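Local coordinates for protein probable amino acid aminotransferase (PDB 6Q1S) that binds 4'-deoxy-4'-aminopyridoxal-5'-phosphate and 2-oxoglutaric acid as a two-chain member of the class IV aminotransferase family, at residues M60-P65 and Y95-E100; G89-I94 and A107-S112; V190-D195 and A242-S247; I119-D124 and L258-H263. All blocks are in the same frame, centred on the assembly; numbering follows the deposited sequence.

Contact 1. Residues M60-P65 and Y95-E100; sequences MDLPEP and YSRGRE
Arg97 reaches the backbone of Met60 with both terminal nitrogens: NH2 lies 2.5 Å from Met60 O and NH1 3.0 Å from the same atom. This end-on grip is coplanar, since the carbonyl oxygen sits 1° out of the guanidinium plane. NH1 also makes a weak bond to Asp61 O, and Leu62 CD2 covers one guanidinium face, 3.9 Å above the plane and offset toward the rim. A bend at chi3 (-55°) places NE, which forms a salt bridge with Asp30. The second polar link is Tyr95 OH to Pro63 O, modelled at a very short 2.5 Å, to be read with caution; the oxygen lies at the ring edge. CG anti to the backbone N (chi1 -172°) directs the Tyr95 ring toward 60-65. Its CE2 is 4.2 Å from Leu62 CB and 4.3 Å from Pro65 CB. Behind these groups, a Schellman motif with Asp61 as C-prime residue ends helix 46-59 and presents the carbonyls; Asp61 OD2 pairs with Arg167 and Arg163 of the second subunit. The contact fastens the loop between helices 46-59 and 67-84 to the end of strand 89-96, beside strand 31-39, where Val32 touches Met60, Leu62 and Tyr95.

Contact 2. Residues G89-I94 and A107-S112; sequences GALRLI and AYVMVS
The side chains of Ile94 and Tyr108 run alongside each other in the same direction, within an antiparallel ladder of six backbone hydrogen bonds. Ala90-Ser112, Arg92-Met110 and Ile94-Tyr108 are the hydrogen-bonded pairs; Leu91-Val111 and Leu93-Val109 are the non-hydrogen-bonded ones. Most of these bonds are nearly straight, but Ser112 N stands above the Ala90 carbonyl plane and its N-H...O angle to Ala90 O is 144°. CA-H...O contacts fill in between, such as Val111 CA to Ala90 O at 3.3 Å.

The CH-pi interaction puts Ile94 CB over the Tyr108 ring, 3.8 Å from its centroid and 20° off the normal. Tyr108 CG, in the crowded position between backbone N and carbonyl carbon (chi1 62°), sets the ring against Ile94. The ring's OH is hydrogen-bonded to Ala21 O of the second subunit. Apolar contacts on the opposite face of the sheet join Leu91 CD1 to Val111 CG2 at 3.7 Å and Leu93 CD2 to Val109 CG2 at 3.6 Å.

Among polar groups, the Arg92 guanidinium has Met110 CE 3.7 Å above one face and Ser112 OG at its edge. Its NH1 forms a salt bridge with Glu100 of the second subunit, whereas NE is buried without a partner in the model. The hairpin lies between strands 31-39 and 3-6, with helix 67-84 packing on the Leu93, Val109 and Val111 face through Val74, Trp70 and Trp81.

Contact 3. Residues V190-D195 and A242-S247; sequences VVIATD and ADLFDS
Val190 opens the contact with CG1 directed at Leu244 CD2, 4.3 Å away, an apolar touch at the end of the leucine side chain. Val190 O receives a hydrogen bond from Thr207 OG1 of the adjoining strand. After Val191, which faces the other way, Ile192 carries most of the strand's share. Its CG2 meets Leu244 CD2 at 3.7 Å, and the two side chains cross at about a right angle, methyl against methyl. Ile192 makes two further touches: CD1 stands 4.1 Å from Asp243 O of the helix, and CB is 3.9 Å from Ser247 CB in the loop that follows it. The chi1 of 63° sets CG1 between the backbone N and the carbonyl carbon, leaving CG2 beside the N.

Strand 189-194 runs antiparallel to both 204-207 and 249-254 in the mixed sheet of this class IV aminotransferase chain, and short helix 241-245 leads through Ser247 into 249-254. The contact therefore lays the last turn of a helix against the strand that pairs with the helix's own continuation. Val191 bonds through its backbone with Trp251 in that strand, and Ala193 with Gln248 just ahead of it.

At Ala193 the interaction passes to the backbone: its O lies 3.4 Å from Ser247 CB, a van der Waals approach. Ser247 OG turns elsewhere, 3.1 Å from Leu244 O. Farther out, Leu244 also packs on Ile250, Leu265 and Val182, while Leu239 touches Ile192.

Contact 4. Residues I119-D124 and L258-H263; sequences IGARRD and LAARVH
Arg122 and Leu258 meet flat group against methyl: Leu258 CD1 sits 3.9 Å above the guanidinium plane and over its centre, while Leu258 CG is 3.9 Å from Arg122 NE. The arginine CB points away from the strand, but the chain, extended from CG to NE, carries the guanidinium to Leu258, the two side chains crossing obliquely. Polar partners beyond the two segments hold the group in place. NH2 donates to Met256 O and forms a salt bridge with Glu88, and NE makes a weak bond to Thr257 O. Met256 and Thr257 belong to the 2-oxoglutaric acid pocket, which is consistent with a second-shell position for Arg122.

The nearest CA atoms across the contact are Ala121 CA and Ala260 CA, 5.1 Å apart. Ala121 CB faces Ala260 CB at 3.9 Å, and Ala260 CA makes a CA-H...O contact with Ala121 O at 3.6 Å (144° at the hydrogen). Small side chains on both partners are consistent with the 6.7 Å separation of the axes of the short helix and strand segments (119-123 and 258-262), which are inclined at 61°.

At the other end, the His263 ring is met at its edge: CD2 lies 3.6 Å from Asp124 O, with no hydrogen bond across the contact. The Asp124 carboxylate is instead held side-on by its neighbour Arg123, through NE and NH2.

Helix 116-123 thereby rests on strand 258-265, next to strand 126-132, whose Val126 touches both alanines; Leu37 of strand 31-39 borders Arg122 and Leu258, and helix 275-286 packs on Leu258 through Val283.

Overall arrangement
Contacts 1 and 2 share strand 89-96; their centres are 17 Å apart, and they touch through Tyr95 CD1 and Ala107 CB at 3.7 Å. Both also touch the second subunit, where Glu100 of one chain pairs with Arg92 of the other. Contacts 3 and 4 reach the mixed sheet, with centres 16 Å apart and nearest atoms about 7 Å apart. Contacts 1 and 3 lie on opposite sides of the chain's centre, 39 Å between centres. The bound ligands are near three of the contacts: the side chains of Val190 and Leu258 are each about 8 Å from 4'-deoxy-4'-aminopyridoxal-5'-phosphate, and those of Arg92 and Ala121 about 7 and 8 Å from a bound 2-oxoglutaric acid.

Contact 1. Residues M60-P65 and Y95-E100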
# COMPACT_ATOMS: atom_id res chain seq x y z
N MET B 60 -10.00 -2.47 8.74
CA MET B 60 -8.79 -3.26 8.62
C MET B 60 -8.75 -4.44 9.58
O MET B 60 -7.70 -5.07 9.72
CB MET B 60 -7.56 -2.37 8.82
CG MET B 60 -7.26 -1.52 7.61
SD MET B 60 -6.31 -2.44 6.39
CE MET B 60 -4.72 -2.48 7.21
N ASP B 61 -9.87 -4.74 10.24
CA ASP B 61 -9.96 -5.86 11.18
C ASP B 61 -8.87 -5.78 12.23
O ASP B 61 -8.26 -6.78 12.62
CB ASP B 61 -9.92 -7.20 10.43
CG ASP B 61 -11.02 -7.31 9.40
OD1 ASP B 61 -12.20 -7.08 9.75
OD2 ASP B 61 -10.71 -7.62 8.23
N LEU B 62 -8.61 -4.58 12.68
CA LEU B 62 -7.67 -4.22 13.73
C LEU B 62 -8.40 -4.07 15.05
O LEU B 62 -9.59 -3.71 15.07
CB LEU B 62 -6.96 -2.91 13.38
CG LEU B 62 -5.78 -3.04 12.43
CD1 LEU B 62 -5.40 -1.69 11.85
CD2 LEU B 62 -4.60 -3.66 13.16
N PRO B 63 -7.74 -4.35 16.17
CA PRO B 63 -8.38 -4.14 17.47
C PRO B 63 -8.86 -2.71 17.61
O PRO B 63 -8.23 -1.76 17.14
CB PRO B 63 -7.26 -4.45 18.47
CG PRO B 63 -6.35 -5.38 17.73
CD PRO B 63 -6.39 -4.93 16.30
N GLU B 64 -10.02 -2.56 18.25
CA GLU B 64 -10.64 -1.25 18.39
C GLU B 64 -9.72 -0.33 19.18
O GLU B 64 -9.32 -0.68 20.30
CB GLU B 64 -11.99 -1.41 19.08
CG GLU B 64 -12.55 -0.14 19.70
CD GLU B 64 -13.80 -0.40 20.51
OE1 GLU B 64 -14.14 0.44 21.37
OE2 GLU B 64 -14.44 -1.44 20.29
N PRO B 65 -9.35 0.83 18.64
CA PRO B 65 -8.37 1.67 19.33
C PRO B 65 -8.90 2.19 20.66
O PRO B 65 -10.06 2.60 20.77
CB PRO B 65 -8.11 2.81 18.34
CG PRO B 65 -9.27 2.79 17.41
CD PRO B 65 -9.70 1.36 17.31
N TYR B 95 -0.60 2.97 13.92
CA TYR B 95 -1.35 1.86 14.50
C TYR B 95 -1.24 0.68 13.54
O TYR B 95 -1.93 0.64 12.52
CB TYR B 95 -2.80 2.26 14.76
CG TYR B 95 -3.60 1.25 15.54
CD1 TYR B 95 -3.04 0.55 16.60
CD2 TYR B 95 -4.94 1.01 15.23
CE1 TYR B 95 -3.78 -0.37 17.32
CE2 TYR B 95 -5.69 0.10 15.95
CZ TYR B 95 -5.11 -0.59 16.99
OH TYR B 95 -5.85 -1.51 17.70
N SER B 96 -0.37 -0.27 13.87
CA SER B 96 -0.09 -1.41 13.02
C SER B 96 -0.61 -2.70 13.65
O SER B 96 -0.89 -2.76 14.85
CB SER B 96 1.41 -1.54 12.77
OG SER B 96 1.80 -2.90 12.66
N ARG B 97 -0.72 -3.73 12.82
CA ARG B 97 -1.21 -5.03 13.29
C ARG B 97 -0.23 -5.71 14.23
O ARG B 97 -0.62 -6.68 14.90
CB ARG B 97 -1.52 -5.93 12.09
CG ARG B 97 -2.52 -7.04 12.40
CD ARG B 97 -3.01 -7.73 11.13
NE ARG B 97 -3.56 -6.78 10.17
CZ ARG B 97 -4.83 -6.37 10.16
NH1 ARG B 97 -5.69 -6.85 11.06
NH2 ARG B 97 -5.24 -5.50 9.25
N GLY B 98 1.01 -5.25 14.31
CA GLY B 98 1.98 -5.85 15.20
C GLY B 98 2.94 -6.77 14.48
O GLY B 98 3.05 -6.79 13.25
N ARG B 99 3.67 -7.53 15.29
CA ARG B 99 4.65 -8.46 14.75
C ARG B 99 3.95 -9.66 14.13
O ARG B 99 2.83 -10.02 14.49
CB ARG B 99 5.60 -8.91 15.87
CG ARG B 99 6.53 -7.80 16.33
CD ARG B 99 7.48 -8.24 17.44
NE ARG B 99 8.48 -9.20 16.99
CZ ARG B 99 9.43 -9.71 17.77
NH1 ARG B 99 9.50 -9.34 19.04
NH2 ARG B 99 10.30 -10.57 17.28
N GLU B 100 4.62 -10.28 13.15
CA GLU B 100 4.09 -11.48 12.53
C GLU B 100 4.05 -12.63 13.53
O GLU B 100 5.07 -12.95 14.15
CB GLU B 100 4.92 -11.87 11.30
CG GLU B 100 4.40 -13.11 10.59
CD GLU B 100 5.24 -13.48 9.39
OE1 GLU B 100 6.19 -12.74 9.06
OE2 GLU B 100 4.95 -14.53 8.77

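Contact 2. Residues G89-I94 and A107-S112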
# COMPACT_ATOMS: atom_id res chain seq x y z
N GLY B 89 4.03 21.54 14.26
CA GLY B 89 4.54 20.19 14.28
C GLY B 89 3.66 19.25 13.47
O GLY B 89 2.47 19.50 13.26
N ALA B 90 4.28 18.17 13.02
CA ALA B 90 3.59 17.11 12.28
C ALA B 90 3.45 15.92 13.23
O ALA B 90 4.39 15.15 13.41
CB ALA B 90 4.36 16.74 11.02
N LEU B 91 2.26 15.79 13.82
CA LEU B 91 1.97 14.71 14.76
C LEU B 91 1.25 13.59 14.02
O LEU B 91 0.24 13.83 13.35
CB LEU B 91 1.13 15.23 15.93
CG LEU B 91 0.97 14.31 17.14
CD1 LEU B 91 1.00 15.11 18.43
CD2 LEU B 91 -0.33 13.54 17.03
N ARG B 92 1.77 12.37 14.16
CA ARG B 92 1.22 11.22 13.46
C ARG B 92 0.98 10.08 14.44
O ARG B 92 1.78 9.85 15.35
CB ARG B 92 2.16 10.74 12.34
CG ARG B 92 1.99 11.48 11.03
CD ARG B 92 3.10 11.15 10.04
NE ARG B 92 4.44 11.44 10.54
CZ ARG B 92 5.55 11.13 9.89
NH1 ARG B 92 5.49 10.53 8.71
NH2 ARG B 92 6.74 11.42 10.42
N LEU B 93 -0.15 9.39 14.27
CA LEU B 93 -0.51 8.22 15.06
C LEU B 93 -0.31 6.97 14.21
O LEU B 93 -1.00 6.80 13.20
CB LEU B 93 -1.96 8.30 15.53
CG LEU B 93 -2.49 9.71 15.81
CD1 LEU B 93 -3.99 9.67 16.05
CD2 LEU B 93 -1.78 10.28 17.01
N ILE B 94 0.61 6.10 14.62
CA ILE B 94 0.91 4.88 13.88
C ILE B 94 0.27 3.71 14.61
O ILE B 94 0.56 3.48 15.79
CB ILE B 94 2.42 4.67 13.71
CG1 ILE B 94 3.07 5.95 13.17
CG2 ILE B 94 2.69 3.49 12.79
CD1 ILE B 94 2.63 6.31 11.77
N ALA B 107 1.42 0.36 18.28
CA ALA B 107 0.74 1.64 18.37
C ALA B 107 1.66 2.66 19.03
O ALA B 107 2.16 2.41 20.14
CB ALA B 107 -0.56 1.51 19.16
N TYR B 108 1.89 3.79 18.37
CA TYR B 108 2.69 4.85 18.97
C TYR B 108 2.33 6.18 18.32
O TYR B 108 1.64 6.24 17.30
CB TYR B 108 4.19 4.57 18.87
CG TYR B 108 4.74 4.48 17.46
CD1 TYR B 108 4.75 3.27 16.78
CD2 TYR B 108 5.27 5.60 16.83
CE1 TYR B 108 5.26 3.18 15.49
CE2 TYR B 108 5.78 5.52 15.55
CZ TYR B 108 5.78 4.31 14.89
OH TYR B 108 6.29 4.23 13.61
N VAL B 109 2.82 7.25 18.94
CA VAL B 109 2.58 8.62 18.50
C VAL B 109 3.92 9.27 18.19
O VAL B 109 4.89 9.10 18.94
CB VAL B 109 1.81 9.42 19.57
CG1 VAL B 109 1.89 10.92 19.30
CG2 VAL B 109 0.37 8.96 19.64
N MET B 110 3.98 10.00 17.08
CA MET B 110 5.23 10.58 16.60
C MET B 110 5.02 12.02 16.16
O MET B 110 4.08 12.30 15.41
CB MET B 110 5.80 9.75 15.44
CG MET B 110 7.04 10.33 14.82
SD MET B 110 7.86 9.15 13.73
CE MET B 110 6.46 8.53 12.81
N VAL B 111 5.89 12.91 16.61
CA VAL B 111 5.89 14.31 16.19
C VAL B 111 7.18 14.59 15.44
O VAL B 111 8.26 14.17 15.86
CB VAL B 111 5.74 15.26 17.39
CG1 VAL B 111 5.36 16.65 16.92
CG2 VAL B 111 4.71 14.73 18.38
N SER B 112 7.07 15.30 14.33
CA SER B 112 8.19 15.61 13.46
C SER B 112 8.04 17.03 12.94
O SER B 112 6.94 17.60 13.00
CB SER B 112 8.28 14.62 12.29
OG SER B 112 8.57 13.31 12.76

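Contact 3. Residues V190-D195 and A242-S247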
# COMPACT_ATOMS: atom_id res chain seq x y z
N VAL B 190 -10.20 17.38 -2.45
CA VAL B 190 -10.49 18.36 -3.48
C VAL B 190 -11.73 19.15 -3.09
O VAL B 190 -12.81 18.58 -2.91
CB VAL B 190 -10.67 17.70 -4.85
CG1 VAL B 190 -11.04 18.74 -5.90
CG2 VAL B 190 -9.40 16.96 -5.26
N VAL B 191 -11.57 20.46 -2.94
CA VAL B 191 -12.68 21.38 -2.69
C VAL B 191 -12.63 22.48 -3.74
O VAL B 191 -11.56 23.05 -3.99
CB VAL B 191 -12.62 21.98 -1.27
CG1 VAL B 191 -13.72 23.01 -1.09
CG2 VAL B 191 -12.74 20.88 -0.23
N ILE B 192 -13.77 22.77 -4.36
CA ILE B 192 -13.86 23.81 -5.37
C ILE B 192 -14.83 24.88 -4.87
O ILE B 192 -15.55 24.69 -3.89
CB ILE B 192 -14.31 23.27 -6.74
CG1 ILE B 192 -15.71 22.67 -6.65
CG2 ILE B 192 -13.32 22.24 -7.25
CD1 ILE B 192 -16.46 22.70 -7.96
N ALA B 193 -14.85 26.00 -5.58
CA ALA B 193 -15.61 27.18 -5.21
C ALA B 193 -16.45 27.62 -6.40
O ALA B 193 -15.90 28.02 -7.43
CB ALA B 193 -14.70 28.32 -4.75
N THR B 194 -17.77 27.50 -6.27
CA THR B 194 -18.68 27.90 -7.32
C THR B 194 -19.67 28.92 -6.77
O THR B 194 -19.88 29.01 -5.56
CB THR B 194 -19.43 26.69 -7.91
OG1 THR B 194 -19.92 27.03 -9.21
CG2 THR B 194 -20.60 26.29 -7.02
N ASP B 195 -20.25 29.71 -7.67
CA ASP B 195 -21.23 30.72 -7.28
C ASP B 195 -22.65 30.17 -7.26
O ASP B 195 -22.85 28.96 -7.29
CB ASP B 195 -21.15 31.93 -8.23
CG ASP B 195 -20.09 32.93 -7.80
OD1 ASP B 195 -20.07 33.31 -6.61
OD2 ASP B 195 -19.29 33.35 -8.66
N ALA B 242 -14.38 19.19 -16.23
CA ALA B 242 -14.90 20.46 -16.71
C ALA B 242 -15.30 21.38 -15.56
O ALA B 242 -15.04 22.58 -15.60
CB ALA B 242 -16.09 20.22 -17.65
N ASP B 243 -15.93 20.81 -14.53
CA ASP B 243 -16.30 21.60 -13.35
C ASP B 243 -15.08 22.12 -12.60
O ASP B 243 -15.20 23.10 -11.86
CB ASP B 243 -17.17 20.77 -12.41
CG ASP B 243 -18.46 20.31 -13.07
OD1 ASP B 243 -19.03 19.30 -12.62
OD2 ASP B 243 -18.87 20.94 -14.07
N LEU B 244 -13.92 21.49 -12.77
CA LEU B 244 -12.71 21.99 -12.12
C LEU B 244 -12.26 23.31 -12.74
O LEU B 244 -11.82 24.21 -12.02
CB LEU B 244 -11.60 20.94 -12.21
CG LEU B 244 -11.78 19.68 -11.37
CD1 LEU B 244 -10.62 18.72 -11.60
CD2 LEU B 244 -11.91 20.03 -9.89
N PHE B 245 -12.36 23.43 -14.06
CA PHE B 245 -11.86 24.62 -14.74
C PHE B 245 -12.79 25.82 -14.63
O PHE B 245 -12.32 26.95 -14.76
CB PHE B 245 -11.61 24.30 -16.22
CG PHE B 245 -10.44 23.38 -16.45
CD1 PHE B 245 -9.14 23.86 -16.34
CD2 PHE B 245 -10.63 22.05 -16.76
CE1 PHE B 245 -8.06 23.02 -16.55
CE2 PHE B 245 -9.55 21.20 -16.96
CZ PHE B 245 -8.27 21.69 -16.86
N ASP B 246 -14.08 25.60 -14.39
CA ASP B 246 -15.04 26.69 -14.27
C ASP B 246 -15.23 27.19 -12.84
O ASP B 246 -16.04 28.10 -12.62
CB ASP B 246 -16.40 26.28 -14.84
CG ASP B 246 -16.31 25.75 -16.25
OD1 ASP B 246 -16.90 24.69 -16.53
OD2 ASP B 246 -15.61 26.38 -17.08
N SER B 247 -14.51 26.64 -11.87
CA SER B 247 -14.71 27.03 -10.48
C SER B 247 -14.02 28.37 -10.21
O SER B 247 -13.19 28.85 -10.98
CB SER B 247 -14.16 25.95 -9.55
OG SER B 247 -12.74 25.94 -9.58

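Contact 4. Residues I119-D124 and L258-H263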
# COMPACT_ATOMS: atom_id res chain seq x y z
N ILE B 119 4.89 25.48 3.74
CA ILE B 119 4.78 26.93 3.76
C ILE B 119 4.66 27.49 2.35
O ILE B 119 3.98 28.50 2.13
CB ILE B 119 5.97 27.55 4.53
CG1 ILE B 119 5.61 28.95 5.02
CG2 ILE B 119 7.23 27.59 3.68
CD1 ILE B 119 4.45 28.97 6.00
N GLY B 120 5.30 26.84 1.37
CA GLY B 120 5.15 27.29 -0.01
C GLY B 120 3.78 26.97 -0.58
O GLY B 120 3.20 27.78 -1.31
N ALA B 121 3.25 25.79 -0.25
CA ALA B 121 1.93 25.41 -0.76
C ALA B 121 0.84 26.31 -0.19
O ALA B 121 -0.11 26.67 -0.90
CB ALA B 121 1.65 23.95 -0.44
N ARG B 122 0.94 26.67 1.09
CA ARG B 122 -0.04 27.58 1.68
C ARG B 122 0.07 28.97 1.07
O ARG B 122 -0.93 29.58 0.69
CB ARG B 122 0.16 27.65 3.20
CG ARG B 122 -0.07 26.34 3.93
CD ARG B 122 -0.05 26.57 5.43
NE ARG B 122 0.04 25.32 6.18
CZ ARG B 122 0.35 25.25 7.47
NH1 ARG B 122 0.62 26.35 8.15
NH2 ARG B 122 0.41 24.07 8.08
N ARG B 123 1.30 29.49 0.98
CA ARG B 123 1.51 30.86 0.52
C ARG B 123 1.36 30.98 -0.99
O ARG B 123 0.68 31.88 -1.49
CB ARG B 123 2.89 31.34 0.96
CG ARG B 123 3.14 32.82 0.76
CD ARG B 123 4.62 33.09 0.83
NE ARG B 123 5.35 32.07 0.07
CZ ARG B 123 6.64 31.79 0.24
NH1 ARG B 123 7.36 32.46 1.13
NH2 ARG B 123 7.21 30.84 -0.49
N ASP B 124 2.00 30.09 -1.74
CA ASP B 124 2.09 30.23 -3.19
C ASP B 124 1.08 29.38 -3.94
O ASP B 124 0.67 29.76 -5.05
CB ASP B 124 3.50 29.86 -3.67
CG ASP B 124 4.57 30.71 -3.01
OD1 ASP B 124 4.29 31.88 -2.67
OD2 ASP B 124 5.70 30.20 -2.83
N LEU B 258 -3.09 22.08 5.06
CA LEU B 258 -4.27 22.94 5.17
C LEU B 258 -4.90 23.17 3.80
O LEU B 258 -5.76 22.39 3.38
CB LEU B 258 -3.94 24.26 5.85
CG LEU B 258 -3.47 24.14 7.31
CD1 LEU B 258 -3.53 25.49 8.00
CD2 LEU B 258 -4.30 23.11 8.07
N ALA B 259 -4.50 24.23 3.10
CA ALA B 259 -5.14 24.57 1.83
C ALA B 259 -4.10 25.06 0.84
O ALA B 259 -3.44 26.08 1.07
CB ALA B 259 -6.22 25.64 2.03
N ALA B 260 -3.96 24.33 -0.27
CA ALA B 260 -3.07 24.70 -1.37
C ALA B 260 -3.93 24.91 -2.60
O ALA B 260 -4.43 23.94 -3.19
CB ALA B 260 -2.01 23.62 -1.60
N ARG B 261 -4.10 26.16 -3.00
CA ARG B 261 -4.90 26.46 -4.18
C ARG B 261 -4.20 25.98 -5.44
O ARG B 261 -2.98 26.12 -5.58
CB ARG B 261 -5.19 27.96 -4.28
CG ARG B 261 -6.37 28.27 -5.19
CD ARG B 261 -6.61 29.76 -5.33
NE ARG B 261 -5.44 30.44 -5.86
CZ ARG B 261 -5.25 30.70 -7.15
NH1 ARG B 261 -4.16 31.32 -7.56
NH2 ARG B 261 -6.17 30.32 -8.03
N VAL B 262 -4.98 25.42 -6.36
CA VAL B 262 -4.45 24.96 -7.65
C VAL B 262 -4.53 26.15 -8.61
O VAL B 262 -5.60 26.47 -9.13
CB VAL B 262 -5.23 23.76 -8.18
CG1 VAL B 262 -4.73 23.36 -9.56
CG2 VAL B 262 -5.13 22.59 -7.20
N HIS B 263 -3.39 26.80 -8.84
CA HIS B 263 -3.33 27.92 -9.76
C HIS B 263 -3.09 27.49 -11.20
O HIS B 263 -3.33 28.28 -12.12
CB HIS B 263 -2.24 28.92 -9.33
CG HIS B 263 -0.87 28.32 -9.25
ND1 HIS B 263 -0.19 27.86 -10.35
CD2 HIS B 263 -0.05 28.14 -8.19
CE1 HIS B 263 0.99 27.40 -9.97
NE2 HIS B 263 1.10 27.56 -8.67